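Local coordinates for protein ORF10 (Moritella marina, PDB 6RIW) that forms the ketosynthase-chain length factor didomain of a polyunsaturated fatty acid synthase, the part that probably carries out the condensation that yields 3-oxoacyl chains, at residues Ile472-His477 / Ser482-Phe487; Thr489-Asn494 / Ile846-Leu851; Ala50-Gly53 / Phe58-Val61. One frame throughout, in Å; residues are numbered along the deposited sequence.

Interaction 1. Residues Ile472-His477 / Ser482-Phe487; sequences IGMDSH and SNLAQF
D475 and L484 make the polar join between strand 469-478 and the first turn of helix 484-492. L484 N donates to D475 OD1 at 3.1 Å, with a bent N-H line (137°) that still meets the oxygen nearly along its C-O axis. Because CG stands anti to the backbone N (chi1 -170°), OD1 also receives a weak bond from S476 N. The second oxygen, OD2, is bridged by a water to S482 O and is bonded to N563 as well. An acidic group suits this place, since the helix start offers N-H groups and would probably stabilise its charge. N483 is the N-cap: its OD1 takes Q486 N at 2.9 Å.

Among the packing contacts, both methyls of L484 lie 4.1 Å from M474 CB, and CD2 also rests 3.7 Å from M474 O. Small S476 lets the helix come close; its OG sits 3.4 Å from F487 CB, buried and without a polar partner in the model. At the strand's far end, S482 CA lies over one face of the H477 ring, 3.9 Å from the centroid, a CH-pi contact that the flat imidazole suits.

Together these contacts close the turn from the first strand to the first helix of the thiolase fold, here in the chain length factor half.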
loop_
_atom_site.group_PDB
_atom_site.type_symbol
_atom_site.label_atom_id
_atom_site.label_comp_id
_atom_site.label_asym_id
_atom_site.label_seq_id
_atom_site.Cartn_x
_atom_site.Cartn_y
_atom_site.Cartn_z
ATOM N N ILE A 472 9.859 23.260 3.664
ATOM C CA ILE A 472 11.224 23.771 3.551
ATOM C C ILE A 472 12.010 23.129 2.419
ATOM O O ILE A 472 13.153 23.537 2.162
ATOM C CB ILE A 472 11.993 23.608 4.881
ATOM C CG1 ILE A 472 12.114 22.118 5.251
ATOM C CG2 ILE A 472 11.253 24.314 5.986
ATOM C CD1 ILE A 472 12.973 21.869 6.480
ATOM N N GLY A 473 11.451 22.162 1.708
ATOM C CA GLY A 473 12.180 21.568 0.618
ATOM C C GLY A 473 11.151 20.972 -0.319
ATOM O O GLY A 473 10.142 20.466 0.181
ATOM N N MET A 474 11.345 21.092 -1.636
ATOM C CA MET A 474 10.388 20.581 -2.620
ATOM C C MET A 474 11.124 20.153 -3.885
ATOM O O MET A 474 12.154 20.735 -4.255
ATOM C CB MET A 474 9.315 21.618 -3.013
ATOM C CG MET A 474 8.549 22.279 -1.865
ATOM S SD MET A 474 7.024 23.110 -2.353
ATOM C CE MET A 474 7.623 24.414 -3.409
ATOM N N ASP A 475 10.559 19.154 -4.574
ATOM C CA ASP A 475 10.933 18.871 -5.959
ATOM C C ASP A 475 9.739 18.241 -6.670
ATOM O O ASP A 475 8.847 17.675 -6.036
ATOM C CB ASP A 475 12.165 17.968 -6.067
ATOM C CG ASP A 475 12.711 17.880 -7.516
ATOM O OD1 ASP A 475 12.656 18.885 -8.272
ATOM O OD2 ASP A 475 13.182 16.791 -7.908
ATOM N N SER A 476 9.731 18.347 -7.997
ATOM C CA SER A 476 8.581 17.901 -8.771
ATOM C C SER A 476 9.026 17.407 -10.137
ATOM O O SER A 476 9.921 17.985 -10.760
ATOM C CB SER A 476 7.574 19.039 -8.935
ATOM O OG SER A 476 8.170 20.115 -9.648
ATOM N N HIS A 477 8.351 16.378 -10.625
ATOM C CA HIS A 477 8.564 15.868 -11.982
ATOM C C HIS A 477 7.186 15.495 -12.535
ATOM O O HIS A 477 6.684 14.394 -12.279
ATOM C CB HIS A 477 9.525 14.692 -11.946
ATOM C CG HIS A 477 9.942 14.215 -13.299
ATOM N ND1 HIS A 477 11.074 13.456 -13.495
ATOM C CD2 HIS A 477 9.382 14.379 -14.519
ATOM C CE1 HIS A 477 11.191 13.171 -14.779
ATOM N NE2 HIS A 477 10.180 13.718 -15.425
ATOM N N SER A 482 10.412 18.634 -15.497
ATOM C CA SER A 482 11.138 17.544 -14.867
ATOM C C SER A 482 11.820 17.933 -13.557
ATOM O O SER A 482 12.400 17.056 -12.899
ATOM C CB SER A 482 12.151 16.965 -15.862
ATOM O OG SER A 482 13.128 17.928 -16.215
ATOM N N ASN A 483 11.733 19.197 -13.138
ATOM C CA ASN A 483 12.203 19.585 -11.814
ATOM C C ASN A 483 11.395 20.785 -11.335
ATOM O O ASN A 483 10.571 21.344 -12.066
ATOM C CB ASN A 483 13.722 19.882 -11.804
ATOM C CG ASN A 483 14.112 20.992 -12.780
ATOM O OD1 ASN A 483 13.386 21.954 -12.954
ATOM N ND2 ASN A 483 15.276 20.848 -13.421
ATOM N N LEU A 484 11.662 21.190 -10.094
ATOM C CA LEU A 484 10.886 22.266 -9.490
ATOM C C LEU A 484 11.012 23.567 -10.282
ATOM O O LEU A 484 10.028 24.297 -10.444
ATOM C CB LEU A 484 11.338 22.467 -8.037
ATOM C CG LEU A 484 10.444 23.405 -7.233
ATOM C CD1 LEU A 484 9.112 22.737 -6.934
ATOM C CD2 LEU A 484 11.116 23.826 -5.936
ATOM N N ALA A 485 12.222 23.896 -10.750
ATOM C CA ALA A 485 12.414 25.149 -11.488
ATOM C C ALA A 485 11.555 25.192 -12.748
ATOM O O ALA A 485 10.925 26.216 -13.051
ATOM C CB ALA A 485 13.901 25.336 -11.836
ATOM N N GLN A 486 11.485 24.072 -13.471
ATOM C CA GLN A 486 10.680 24.007 -14.689
ATOM C C GLN A 486 9.189 24.077 -14.380
ATOM O O GLN A 486 8.422 24.716 -15.106
ATOM C CB GLN A 486 11.022 22.725 -15.462
ATOM C CG GLN A 486 12.383 22.761 -16.158
ATOM C CD GLN A 486 12.748 21.415 -16.793
ATOM O OE1 GLN A 486 11.872 20.672 -17.235
ATOM N NE2 GLN A 486 14.044 21.104 -16.840
ATOM N N PHE A 487 8.758 23.427 -13.297
ATOM C CA PHE A 487 7.360 23.523 -12.884
ATOM C C PHE A 487 7.004 24.961 -12.507
ATOM O O PHE A 487 5.930 25.463 -12.859
ATOM C CB PHE A 487 7.143 22.566 -11.704
ATOM C CG PHE A 487 5.681 22.279 -11.353
ATOM C CD1 PHE A 487 4.717 22.075 -12.331
ATOM C CD2 PHE A 487 5.315 22.162 -10.022
ATOM C CE1 PHE A 487 3.408 21.784 -11.985
ATOM C CE2 PHE A 487 3.999 21.880 -9.653
ATOM C CZ PHE A 487 3.040 21.691 -10.637
HETATM O O HOH W 1 13.438 16.206 -10.576
#

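Interaction 2. Residues Thr489-Asn494 / Ile846-Leu851; sequences TLLNNN and IIKTAL
Between residues 489-494 and 846-851 the backbones come nearest at L491 and K848, 7.4 Å between CA atoms, and no hydrogen bond links the two segments. The contact is helix-helix packing within the thiolase fold of the chain length factor half, joining a helix near its start to one near its end.

One methyl does nearly all the touching. L491 points at the other helix, and with CG anti to the carbonyl carbon (chi1 -64°) it sets CD1 3.8 Å from K848 CA. The same methyl is 3.9 Å from K848 CB, so it lies against the root of the lysine and its first methylenes. L851, one turn further on, adds its own CD1, 4.1 Å from L491 CD1. Leucine suits the site because its CD1 methyl reaches both K848 and L851, three residues apart on the facing helix.

K848 plays two parts. Its CB and CG form an apolar wall for L491, while its chain, extended beyond CG, carries NZ away to a salt bridge with E801 and a hydrogen bond to S828. L851 also packs on L484 and K488 of helix 484-492.

Beyond L491 that helix ends in a Schellman motif. N494 turns to positive phi (47°), a conformation asparagine accepts more readily than most residues, and N492 ND2 bonds to Q855 OE1 just past the partner helix. Within the motif, N494 N is 3.1 Å from L491 O.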
loop_
_atom_site.group_PDB
_atom_site.type_symbol
_atom_site.label_atom_id
_atom_site.label_comp_id
_atom_site.label_asym_id
_atom_site.label_seq_id
_atom_site.Cartn_x
_atom_site.Cartn_y
_atom_site.Cartn_z
ATOM N N THR A 489 8.305 27.763 -13.571
ATOM C CA THR A 489 8.203 28.546 -14.806
ATOM C C THR A 489 6.940 28.206 -15.582
ATOM O O THR A 489 6.233 29.095 -16.072
ATOM C CB THR A 489 9.425 28.274 -15.667
ATOM O OG1 THR A 489 10.584 28.722 -14.963
ATOM C CG2 THR A 489 9.316 28.986 -17.005
ATOM N N LEU A 490 6.647 26.911 -15.715
ATOM C CA LEU A 490 5.407 26.489 -16.352
ATOM C C LEU A 490 4.194 27.171 -15.727
ATOM O O LEU A 490 3.326 27.695 -16.435
ATOM C CB LEU A 490 5.298 24.959 -16.255
ATOM C CG LEU A 490 4.104 24.320 -16.966
ATOM C CD1 LEU A 490 4.480 24.009 -18.395
ATOM C CD2 LEU A 490 3.686 23.038 -16.237
ATOM N N LEU A 491 4.089 27.141 -14.392
ATOM C CA LEU A 491 2.903 27.685 -13.741
ATOM C C LEU A 491 2.824 29.195 -13.915
ATOM O O LEU A 491 1.741 29.747 -14.146
ATOM C CB LEU A 491 2.925 27.329 -12.254
ATOM C CG LEU A 491 2.848 25.834 -11.995
ATOM C CD1 LEU A 491 3.136 25.561 -10.495
ATOM C CD2 LEU A 491 1.466 25.351 -12.394
ATOM N N ASN A 492 3.963 29.873 -13.807
ATOM C CA ASN A 492 3.949 31.332 -13.895
ATOM C C ASN A 492 3.561 31.799 -15.288
ATOM O O ASN A 492 2.934 32.853 -15.428
ATOM C CB ASN A 492 5.307 31.894 -13.496
ATOM C CG ASN A 492 5.492 31.926 -11.989
ATOM O OD1 ASN A 492 4.518 31.958 -11.251
ATOM N ND2 ASN A 492 6.735 31.907 -11.531
ATOM N N ASN A 493 3.898 31.021 -16.312
ATOM C CA ASN A 493 3.531 31.312 -17.689
ATOM C C ASN A 493 2.188 30.722 -18.097
ATOM O O ASN A 493 1.804 30.866 -19.258
ATOM C CB ASN A 493 4.614 30.787 -18.627
ATOM C CG ASN A 493 5.951 31.418 -18.365
ATOM O OD1 ASN A 493 6.024 32.521 -17.844
ATOM N ND2 ASN A 493 7.024 30.722 -18.732
ATOM N N ASN A 494 1.478 30.073 -17.174
ATOM C CA ASN A 494 0.227 29.365 -17.439
ATOM C C ASN A 494 0.340 28.476 -18.681
ATOM O O ASN A 494 -0.540 28.450 -19.542
ATOM C CB ASN A 494 -0.966 30.321 -17.556
ATOM C CG ASN A 494 -2.301 29.617 -17.307
ATOM O OD1 ASN A 494 -2.392 28.617 -16.549
ATOM N ND2 ASN A 494 -3.345 30.118 -17.953
ATOM N N ILE A 846 -0.439 21.122 -3.692
ATOM C CA ILE A 846 0.330 21.743 -2.609
ATOM C C ILE A 846 1.540 22.469 -3.173
ATOM O O ILE A 846 1.844 23.608 -2.783
ATOM C CB ILE A 846 0.736 20.684 -1.569
ATOM C CG1 ILE A 846 -0.478 20.314 -0.704
ATOM C CG2 ILE A 846 1.902 21.210 -0.685
ATOM C CD1 ILE A 846 -0.227 19.127 0.273
ATOM N N ILE A 847 2.240 21.846 -4.120
ATOM C CA ILE A 847 3.470 22.459 -4.620
ATOM C C ILE A 847 3.170 23.698 -5.468
ATOM O O ILE A 847 3.856 24.726 -5.334
ATOM C CB ILE A 847 4.309 21.425 -5.387
ATOM C CG1 ILE A 847 4.874 20.423 -4.365
ATOM C CG2 ILE A 847 5.452 22.125 -6.196
ATOM C CD1 ILE A 847 5.795 19.379 -4.976
ATOM N N LYS A 848 2.154 23.635 -6.348
ATOM C CA LYS A 848 1.722 24.851 -7.043
ATOM C C LYS A 848 1.444 25.977 -6.048
ATOM O O LYS A 848 1.900 27.118 -6.224
ATOM C CB LYS A 848 0.459 24.600 -7.871
ATOM C CG LYS A 848 -0.176 25.914 -8.379
ATOM C CD LYS A 848 -1.507 25.704 -9.112
ATOM C CE LYS A 848 -2.281 27.016 -9.310
ATOM N NZ LYS A 848 -3.616 26.783 -9.934
ATOM N N THR A 849 0.657 25.666 -5.020
ATOM C CA THR A 849 0.236 26.672 -4.048
ATOM C C THR A 849 1.425 27.196 -3.256
ATOM O O THR A 849 1.561 28.413 -3.052
ATOM C CB THR A 849 -0.814 26.071 -3.119
ATOM O OG1 THR A 849 -1.950 25.640 -3.883
ATOM C CG2 THR A 849 -1.269 27.073 -2.058
ATOM N N ALA A 850 2.311 26.296 -2.815
ATOM C CA ALA A 850 3.500 26.742 -2.084
ATOM C C ALA A 850 4.405 27.618 -2.948
ATOM O O ALA A 850 4.966 28.602 -2.455
ATOM C CB ALA A 850 4.277 25.539 -1.553
ATOM N N LEU A 851 4.565 27.283 -4.238
ATOM C CA LEU A 851 5.399 28.126 -5.104
ATOM C C LEU A 851 4.787 29.513 -5.273
ATOM O O LEU A 851 5.507 30.521 -5.239
ATOM C CB LEU A 851 5.617 27.458 -6.470
ATOM C CG LEU A 851 6.519 26.208 -6.575
ATOM C CD1 LEU A 851 6.435 25.557 -7.979
ATOM C CD2 LEU A 851 7.993 26.506 -6.227
#

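Interaction 3. Residues Ala50-Gly53 / Phe58-Val61; sequences ANKG and FYCV
A50 and F58 share the one hydrogen bond between the two segments, A50 N to F58 O at 3.0 Å. It is fairly straight, with an N-H...O angle of 161°. N51 and Y59 have their CA atoms 5.0 Å apart. Neither segment is a regular strand: both belong to the loop between helix 38-41 and strand 62-64 in the ketosynthase half, a thiolase-fold domain, and the loop folds back on itself here. A further backbone bond joins F58 to Y48. A50 O sits against Y59, with a CA-H...O contact of 3.4 Å to Y59 CA. The small A50 turns its methyl away, leaving its backbone close to the tyrosine. G53 takes phi 91°, where a CB would press on the carbonyl O of K52, and glycine has none.

The side chains of K52 and Y59 lie side by side and point the same way. Y59 heads toward the 50-53 segment, its CG between the backbone N and the carbonyl carbon (chi1 67°), and the ring spreads beneath the lysine. K52 CB stands over the centre of the ring face, 3.9 Å from the centroid, a CH-pi contact. Further out, the bent methylene chain follows the ring toward its hydroxyl end. A long aliphatic stem suits this exposed site, since it covers the ring while its charged end can stay near solvent. K52 NZ is 6.0 Å from the ring centroid, so any cation-pi attraction is weak at most.

F58 turns the other way, against M233 and N232 of helix 228-237, and so ties the loop to the body of the domain. The tyrosine is held at its far end too: Y59 OH bonds to Y241 O, and K52 CD lies 3.5 Å from that hydroxyl oxygen.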
loop_
_atom_site.group_PDB
_atom_site.type_symbol
_atom_site.label_atom_id
_atom_site.label_comp_id
_atom_site.label_asym_id
_atom_site.label_seq_id
_atom_site.Cartn_x
_atom_site.Cartn_y
_atom_site.Cartn_z
ATOM N N ALA A 50 8.034 -25.991 -10.429
ATOM C CA ALA A 50 9.256 -26.651 -10.876
ATOM C C ALA A 50 10.306 -26.570 -9.776
ATOM O O ALA A 50 9.963 -26.558 -8.591
ATOM C CB ALA A 50 9.761 -26.017 -12.170
ATOM N N ASN A 51 11.578 -26.485 -10.143
ATOM C CA ASN A 51 12.658 -26.356 -9.176
ATOM C C ASN A 51 13.076 -24.897 -9.007
ATOM O O ASN A 51 12.776 -24.023 -9.830
ATOM C CB ASN A 51 13.872 -27.194 -9.599
ATOM C CG ASN A 51 13.511 -28.640 -9.901
ATOM O OD1 ASN A 51 13.596 -29.092 -11.047
ATOM N ND2 ASN A 51 13.101 -29.368 -8.875
ATOM N N LYS A 52 13.805 -24.657 -7.917
ATOM C CA LYS A 52 14.383 -23.348 -7.649
ATOM C C LYS A 52 15.274 -22.908 -8.802
ATOM O O LYS A 52 16.065 -23.693 -9.331
ATOM C CB LYS A 52 15.193 -23.390 -6.351
ATOM C CG LYS A 52 15.889 -22.094 -6.014
ATOM C CD LYS A 52 15.938 -21.907 -4.520
ATOM C CE LYS A 52 16.603 -23.095 -3.863
ATOM N NZ LYS A 52 17.927 -23.359 -4.489
ATOM N N GLY A 53 15.133 -21.643 -9.199
ATOM C CA GLY A 53 15.878 -21.105 -10.316
ATOM C C GLY A 53 15.195 -21.218 -11.663
ATOM O O GLY A 53 15.705 -20.653 -12.640
ATOM N N PHE A 58 7.171 -21.405 -9.650
ATOM C CA PHE A 58 7.482 -21.408 -8.228
ATOM C C PHE A 58 7.890 -22.815 -7.803
ATOM O O PHE A 58 7.582 -23.793 -8.480
ATOM C CB PHE A 58 6.329 -20.868 -7.352
ATOM C CG PHE A 58 4.942 -21.198 -7.828
ATOM C CD1 PHE A 58 4.504 -22.502 -7.891
ATOM C CD2 PHE A 58 4.051 -20.182 -8.127
ATOM C CE1 PHE A 58 3.204 -22.795 -8.289
ATOM C CE2 PHE A 58 2.749 -20.456 -8.519
ATOM C CZ PHE A 58 2.321 -21.770 -8.603
ATOM N N TYR A 59 8.671 -22.917 -6.726
ATOM C CA TYR A 59 9.151 -24.229 -6.296
ATOM C C TYR A 59 8.558 -24.647 -4.961
ATOM O O TYR A 59 9.021 -25.620 -4.365
ATOM C CB TYR A 59 10.688 -24.270 -6.243
ATOM C CG TYR A 59 11.367 -23.395 -5.195
ATOM C CD1 TYR A 59 11.747 -23.914 -3.967
ATOM C CD2 TYR A 59 11.677 -22.071 -5.470
ATOM C CE1 TYR A 59 12.392 -23.128 -3.026
ATOM C CE2 TYR A 59 12.324 -21.277 -4.549
ATOM C CZ TYR A 59 12.673 -21.803 -3.322
ATOM O OH TYR A 59 13.313 -20.998 -2.410
ATOM N N CYS A 60 7.529 -23.943 -4.491
ATOM C CA CYS A 60 6.834 -24.305 -3.263
ATOM C C CYS A 60 5.385 -23.851 -3.389
ATOM O O CYS A 60 5.132 -22.733 -3.853
ATOM C CB CYS A 60 7.518 -23.654 -2.052
ATOM S SG CYS A 60 6.703 -23.921 -0.440
ATOM N N VAL A 61 4.439 -24.717 -3.012
ATOM C CA VAL A 61 3.019 -24.355 -3.010
ATOM C C VAL A 61 2.427 -24.327 -1.609
ATOM O O VAL A 61 1.226 -24.044 -1.461
ATOM C CB VAL A 61 2.186 -25.278 -3.926
ATOM C CG1 VAL A 61 2.613 -25.122 -5.381
ATOM C CG2 VAL A 61 2.293 -26.723 -3.477
#

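Interaction 3 comes first along the chain, in the ketosynthase half; interactions 1 and 2 follow in the chain length factor half. These two are neighbours, their centres about 10 Å apart, and they share helix 484-492, its start in one and its end in the other. They also touch directly, with M474 CE 3.5 Å from L851 CD2, so strand 469-478, helix 484-492 and helix 841-854 form one continuous packed unit joining sequence-distant parts of that domain. Interaction 3 is a separate surface feature, its centre about 45 Å from that of interaction 1 and 52 Å from that of interaction 2. None of the three lies at the magnesium site.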